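Putative membrane antigen (Burkholderia pseudomallei, PDB 2IZP) is required for invasion of epithelial cells and survival inside host cells, and probably regulates secretion and membrane insertion of the effectors BipB and BipC. Local coordinates at residues V38-P43 against Q275-D280; M28-L33 against L282-S287. All coordinates share one frame; numbering follows the deposited sequence.

Contact 1 of 2, residues V38-P43 against Q275-D280; sequences VDRRVP and QNSNFD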
loop_
_atom_site.group_PDB
_atom_site.type_symbol
_atom_site.label_atom_id
_atom_site.label_comp_id
_atom_site.label_asym_id
_atom_site.label_seq_id
_atom_site.Cartn_x
_atom_site.Cartn_y
_atom_site.Cartn_z
ATOM N N VAL A 38 -3.485 -9.750 -16.139
ATOM C CA VAL A 38 -4.214 -8.949 -15.156
ATOM C C VAL A 38 -4.950 -9.853 -14.172
ATOM O O VAL A 38 -6.159 -10.075 -14.232
ATOM C CB VAL A 38 -5.177 -7.980 -15.861
ATOM C CG1 VAL A 38 -5.737 -6.949 -14.897
ATOM C CG2 VAL A 38 -4.459 -7.288 -17.018
ATOM N N ASP A 39 -4.181 -10.398 -13.233
ATOM C CA ASP A 39 -4.731 -11.271 -12.204
ATOM C C ASP A 39 -4.588 -10.616 -10.834
ATOM O O ASP A 39 -3.587 -10.789 -10.133
ATOM C CB ASP A 39 -4.042 -12.630 -12.242
ATOM C CG ASP A 39 -4.611 -13.666 -11.307
ATOM O OD1 ASP A 39 -4.041 -14.782 -11.278
ATOM O OD2 ASP A 39 -5.608 -13.403 -10.602
ATOM N N ARG A 40 -5.608 -9.871 -10.444
ATOM C CA ARG A 40 -5.690 -9.136 -9.198
ATOM C C ARG A 40 -5.388 -9.975 -7.963
ATOM O O ARG A 40 -5.087 -9.405 -6.909
ATOM C CB ARG A 40 -7.088 -8.517 -9.045
ATOM C CG ARG A 40 -8.235 -9.400 -9.494
ATOM C CD ARG A 40 -8.716 -10.325 -8.390
ATOM N NE ARG A 40 -9.048 -9.608 -7.166
ATOM C CZ ARG A 40 -9.977 -8.667 -7.060
ATOM N NH1 ARG A 40 -10.681 -8.325 -8.131
ATOM N NH2 ARG A 40 -10.199 -8.076 -5.891
ATOM N N ARG A 41 -5.462 -11.295 -8.054
ATOM C CA ARG A 41 -5.232 -12.167 -6.907
ATOM C C ARG A 41 -3.775 -12.142 -6.469
ATOM O O ARG A 41 -3.446 -12.372 -5.303
ATOM C CB ARG A 41 -5.650 -13.598 -7.250
ATOM C CG ARG A 41 -7.150 -13.822 -7.357
ATOM C CD ARG A 41 -7.451 -15.239 -7.819
ATOM N NE ARG A 41 -6.842 -15.567 -9.109
ATOM C CZ ARG A 41 -6.885 -16.786 -9.640
ATOM N NH1 ARG A 41 -7.503 -17.771 -8.992
ATOM N NH2 ARG A 41 -6.321 -17.040 -10.811
ATOM N N VAL A 42 -2.888 -11.860 -7.420
ATOM C CA VAL A 42 -1.466 -11.847 -7.109
ATOM C C VAL A 42 -1.081 -10.649 -6.237
ATOM O O VAL A 42 -0.616 -10.951 -5.126
ATOM C CB VAL A 42 -0.589 -11.873 -8.376
ATOM C CG1 VAL A 42 0.832 -12.275 -8.009
ATOM C CG2 VAL A 42 -1.188 -12.798 -9.422
ATOM N N PRO A 43 -1.251 -9.400 -6.640
ATOM C CA PRO A 43 -0.811 -8.268 -5.805
ATOM C C PRO A 43 -1.359 -8.375 -4.384
ATOM O O PRO A 43 -0.680 -8.047 -3.414
ATOM C CB PRO A 43 -1.403 -7.036 -6.481
ATOM C CG PRO A 43 -2.421 -7.559 -7.444
ATOM C CD PRO A 43 -1.884 -8.894 -7.875
ATOM N N GLN A 275 -10.484 -1.464 -5.480
ATOM C CA GLN A 275 -10.119 -0.773 -6.711
ATOM C C GLN A 275 -9.730 -1.733 -7.821
ATOM O O GLN A 275 -9.999 -1.512 -9.005
ATOM C CB GLN A 275 -8.940 0.182 -6.468
ATOM C CG GLN A 275 -8.266 0.634 -7.757
ATOM C CD GLN A 275 -9.076 1.660 -8.522
ATOM O OE1 GLN A 275 -9.693 2.547 -7.930
ATOM N NE2 GLN A 275 -9.088 1.559 -9.848
ATOM N N ASN A 276 -9.041 -2.806 -7.436
ATOM C CA ASN A 276 -8.675 -3.801 -8.444
ATOM C C ASN A 276 -9.944 -4.459 -9.003
ATOM O O ASN A 276 -10.002 -4.786 -10.186
ATOM C CB ASN A 276 -7.740 -4.854 -7.862
ATOM C CG ASN A 276 -6.267 -4.532 -7.996
ATOM O OD1 ASN A 276 -5.845 -3.653 -8.741
ATOM N ND2 ASN A 276 -5.460 -5.269 -7.242
ATOM N N SER A 277 -10.936 -4.639 -8.145
ATOM C CA SER A 277 -12.241 -5.189 -8.508
ATOM C C SER A 277 -12.966 -4.238 -9.455
ATOM O O SER A 277 -13.418 -4.619 -10.538
ATOM C CB SER A 277 -13.064 -5.464 -7.255
ATOM O OG SER A 277 -14.197 -6.270 -7.513
ATOM N N ASN A 278 -13.068 -2.974 -9.061
ATOM C CA ASN A 278 -13.684 -1.963 -9.908
ATOM C C ASN A 278 -13.059 -1.953 -11.290
ATOM O O ASN A 278 -13.716 -1.824 -12.323
ATOM C CB ASN A 278 -13.548 -0.565 -9.295
ATOM C CG ASN A 278 -14.435 -0.382 -8.081
ATOM O OD1 ASN A 278 -15.225 -1.261 -7.736
ATOM N ND2 ASN A 278 -14.294 0.769 -7.438
ATOM N N PHE A 279 -11.733 -2.098 -11.312
ATOM C CA PHE A 279 -11.088 -2.096 -12.625
ATOM C C PHE A 279 -11.599 -3.282 -13.445
ATOM O O PHE A 279 -11.927 -3.099 -14.619
ATOM C CB PHE A 279 -9.576 -2.140 -12.502
ATOM C CG PHE A 279 -8.808 -2.400 -13.793
ATOM C CD1 PHE A 279 -8.510 -1.368 -14.661
ATOM C CD2 PHE A 279 -8.388 -3.678 -14.117
ATOM C CE1 PHE A 279 -7.807 -1.580 -15.830
ATOM C CE2 PHE A 279 -7.686 -3.905 -15.283
ATOM C CZ PHE A 279 -7.387 -2.861 -16.135
ATOM N N ASP A 280 -11.670 -4.456 -12.830
ATOM C CA ASP A 280 -12.123 -5.655 -13.548
ATOM C C ASP A 280 -13.501 -5.442 -14.169
ATOM O O ASP A 280 -13.744 -5.819 -15.318
ATOM C CB ASP A 280 -12.070 -6.878 -12.650
ATOM C CG ASP A 280 -13.149 -7.167 -11.656
ATOM O OD1 ASP A 280 -12.962 -8.094 -10.821
ATOM O OD2 ASP A 280 -14.214 -6.517 -11.636
#
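R40 reaches across to helix 244-293 and carries most of the contact. The charged interaction is loose: R40 NH1 forms a salt bridge with D280 OD1 at 3.5 Å, the guanidinium and carboxylate planes turned 54° from each other. The D280 carboxylate is modelled too close to the S277 carbonyl, which makes the exact length doubtful. The other terminal nitrogen of R40, NH2, forms a salt bridge with E44, so the cation has a second acidic partner. Bends at chi2 (87°) and chi3 (54°) curl the chain and bring this group beside the opposing helix, where S277 lies at its edge with CA 3.5 Å from R40 NH1. Closer to the backbone, R40 CB meets N276 CB at 3.9 Å, and N276 ND2 abuts P43 CG at 3.8 Å. Apolar packing occurs at V38, whose CG1 touches F279 CE2 at the ring edge, 3.6 Å away, the two side chains crossing at about a right angle. D39, before the helical turn, accepts a weak capping bond from R41 N at OD2; R41 also grips its carboxylate side-on, R41 NE meeting the syn lone pair of D39 OD2 at 2.9 Å. The contact joins the start of helix 41-56 to the predicted coiled-coil helix 244-293. Helix 75-103 backs V38, N276 and F279 through H88, A91 and Q92, and helix 123-160 reaches F279 through I137.

Contact 2 of 2, residues M28-L33 against L282-S287; sequences MTDDDL and LVKVLS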
loop_
_atom_site.group_PDB
_atom_site.type_symbol
_atom_site.label_atom_id
_atom_site.label_comp_id
_atom_site.label_asym_id
_atom_site.label_seq_id
_atom_site.Cartn_x
_atom_site.Cartn_y
_atom_site.Cartn_z
ATOM N N MET A 28 -13.885 -9.768 -21.740
ATOM C CA MET A 28 -15.244 -10.066 -21.317
ATOM C C MET A 28 -15.338 -10.914 -20.057
ATOM O O MET A 28 -16.381 -10.922 -19.395
ATOM C CB MET A 28 -15.984 -10.805 -22.441
ATOM C CG MET A 28 -16.930 -9.948 -23.265
ATOM S SD MET A 28 -17.537 -10.836 -24.718
ATOM C CE MET A 28 -19.252 -11.089 -24.272
ATOM N N THR A 29 -14.282 -11.643 -19.708
ATOM C CA THR A 29 -14.351 -12.490 -18.517
ATOM C C THR A 29 -13.093 -12.375 -17.671
ATOM O O THR A 29 -12.036 -11.936 -18.122
ATOM C CB THR A 29 -14.558 -13.971 -18.891
ATOM O OG1 THR A 29 -13.699 -14.317 -19.987
ATOM C CG2 THR A 29 -15.989 -14.210 -19.355
ATOM N N ASP A 30 -13.188 -12.789 -16.406
ATOM C CA ASP A 30 -12.014 -12.728 -15.543
ATOM C C ASP A 30 -10.860 -13.527 -16.144
ATOM O O ASP A 30 -9.709 -13.177 -15.880
ATOM C CB ASP A 30 -12.345 -13.218 -14.133
ATOM C CG ASP A 30 -12.990 -12.126 -13.300
ATOM O OD1 ASP A 30 -13.363 -12.386 -12.138
ATOM O OD2 ASP A 30 -13.130 -10.998 -13.826
ATOM N N ASP A 31 -11.172 -14.549 -16.928
ATOM C CA ASP A 31 -10.209 -15.375 -17.645
ATOM C C ASP A 31 -9.485 -14.574 -18.724
ATOM O O ASP A 31 -8.253 -14.567 -18.785
ATOM C CB ASP A 31 -10.894 -16.587 -18.274
ATOM C CG ASP A 31 -11.037 -17.785 -17.360
ATOM O OD1 ASP A 31 -11.134 -18.908 -17.903
ATOM O OD2 ASP A 31 -11.063 -17.633 -16.118
ATOM N N ASP A 32 -10.241 -13.891 -19.578
ATOM C CA ASP A 32 -9.673 -13.022 -20.601
ATOM C C ASP A 32 -8.623 -12.082 -20.015
ATOM O O ASP A 32 -7.608 -11.779 -20.635
ATOM C CB ASP A 32 -10.771 -12.195 -21.270
ATOM C CG ASP A 32 -11.718 -13.068 -22.072
ATOM O OD1 ASP A 32 -11.241 -13.744 -23.005
ATOM O OD2 ASP A 32 -12.925 -13.067 -21.754
ATOM N N LEU A 33 -8.903 -11.633 -18.800
ATOM C CA LEU A 33 -7.993 -10.786 -18.048
ATOM C C LEU A 33 -6.691 -11.520 -17.719
ATOM O O LEU A 33 -5.667 -11.226 -18.343
ATOM C CB LEU A 33 -8.699 -10.327 -16.777
ATOM C CG LEU A 33 -9.133 -8.861 -16.702
ATOM C CD1 LEU A 33 -9.639 -8.381 -18.051
ATOM C CD2 LEU A 33 -10.187 -8.688 -15.617
ATOM N N LEU A 282 -14.640 -2.627 -14.910
ATOM C CA LEU A 282 -14.530 -1.520 -15.859
ATOM C C LEU A 282 -14.237 -2.004 -17.270
ATOM O O LEU A 282 -14.962 -1.695 -18.217
ATOM C CB LEU A 282 -13.441 -0.552 -15.394
ATOM C CG LEU A 282 -13.021 0.509 -16.412
ATOM C CD1 LEU A 282 -14.232 1.322 -16.833
ATOM C CD2 LEU A 282 -11.923 1.391 -15.838
ATOM N N VAL A 283 -13.153 -2.764 -17.428
ATOM C CA VAL A 283 -12.748 -3.164 -18.777
ATOM C C VAL A 283 -13.801 -4.052 -19.424
ATOM O O VAL A 283 -13.872 -4.162 -20.643
ATOM C CB VAL A 283 -11.408 -3.909 -18.735
ATOM C CG1 VAL A 283 -10.298 -2.966 -18.304
ATOM C CG2 VAL A 283 -11.529 -5.102 -17.794
ATOM N N LYS A 284 -14.608 -4.687 -18.585
ATOM C CA LYS A 284 -15.702 -5.534 -19.052
ATOM C C LYS A 284 -16.803 -4.696 -19.697
ATOM O O LYS A 284 -17.166 -4.907 -20.860
ATOM C CB LYS A 284 -16.194 -6.376 -17.872
ATOM C CG LYS A 284 -15.446 -7.703 -17.725
ATOM C CD LYS A 284 -16.074 -8.575 -16.648
ATOM C CE LYS A 284 -15.216 -9.790 -16.333
ATOM N NZ LYS A 284 -15.211 -10.100 -14.871
ATOM N N VAL A 285 -17.340 -3.723 -18.977
ATOM C CA VAL A 285 -18.285 -2.749 -19.497
ATOM C C VAL A 285 -17.756 -2.002 -20.709
ATOM O O VAL A 285 -18.488 -1.715 -21.659
ATOM C CB VAL A 285 -18.650 -1.703 -18.419
ATOM C CG1 VAL A 285 -19.433 -0.559 -19.037
ATOM C CG2 VAL A 285 -19.456 -2.338 -17.302
ATOM N N LEU A 286 -16.472 -1.654 -20.695
ATOM C CA LEU A 286 -15.868 -0.937 -21.808
ATOM C C LEU A 286 -15.800 -1.765 -23.088
ATOM O O LEU A 286 -15.987 -1.253 -24.193
ATOM C CB LEU A 286 -14.448 -0.500 -21.426
ATOM C CG LEU A 286 -13.930 0.770 -22.103
ATOM C CD1 LEU A 286 -14.788 1.960 -21.705
ATOM C CD2 LEU A 286 -12.472 1.013 -21.754
ATOM N N SER A 287 -15.509 -3.043 -22.907
ATOM C CA SER A 287 -15.355 -4.029 -23.961
ATOM C C SER A 287 -16.702 -4.339 -24.598
ATOM O O SER A 287 -16.838 -4.318 -25.820
ATOM C CB SER A 287 -14.712 -5.305 -23.410
ATOM O OG SER A 287 -15.640 -6.086 -22.674
#
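K284 and D30 make the strongest link, a salt bridge in which K284 NZ donates to D30 OD2. The modelled separation of 2.5 Å is very short and its exact value doubtful, but the two charges clearly face each other. D30 starts out pointing away from helix 244-293; its CG lies anti to the carbonyl carbon (chi1 -82°), and OD2 then turns back to the ammonium group. The two side chains cross at about a right angle, the lysine chain extended through chi2 and chi3 and bent at chi4 (141°), where NZ swings over to the acid. D30 OD1 has a long, weak ion pair with R34, so this carboxylate has positive charge near both oxygens, which would probably help keep it ionised. On the way, the lysine chain runs alongside the peptide of M28: K284 CE lies 3.5 Å from M28 O and 3.6 Å from T29 CA, and CG and CD also brush the carbonyl oxygen. These methylenes thus lie against the backbone just before the helix, where T29 holds the N-cap position. One turn along, S287 OG is folded back onto its own helix and donates to K284 O at 2.6 Å. M28 CG rests near this hydroxyl, 4.1 Å from S287 OG. Apolar packing is made by L33, whose CD1 lies obliquely on V283 CG2 at 3.8 Å. Here the short helix 30-34 lies on the C-terminal part of helix 244-293. Helix 75-103 packs against both segments, with L95 on L33 and L99 on V283, and helix 123-160 touches L282 and L286 through V129 and I130, while A27 and V38 border L33 from the loops.

Contacts 1 and 2 follow each other along helix 244-293, their centres about 11 Å apart, and helices 30-34 and 41-56 are consecutive in the chain. They merge at L33 and D280: L33 CD2 lies 4.0 Å from D280 CB, and L33 CB lies 3.6 Å from V38 O. The two acids also approach, D280 OD1 being 4.2 Å from D30 OD2, and the cations of R40 and K284 probably offset this like-charge pair. Together the contacts lay the N-terminal region over the predicted coiled-coil helix, consistent with its role as an intramolecular chaperone that prevents premature oligomerization of coiled-coil residues.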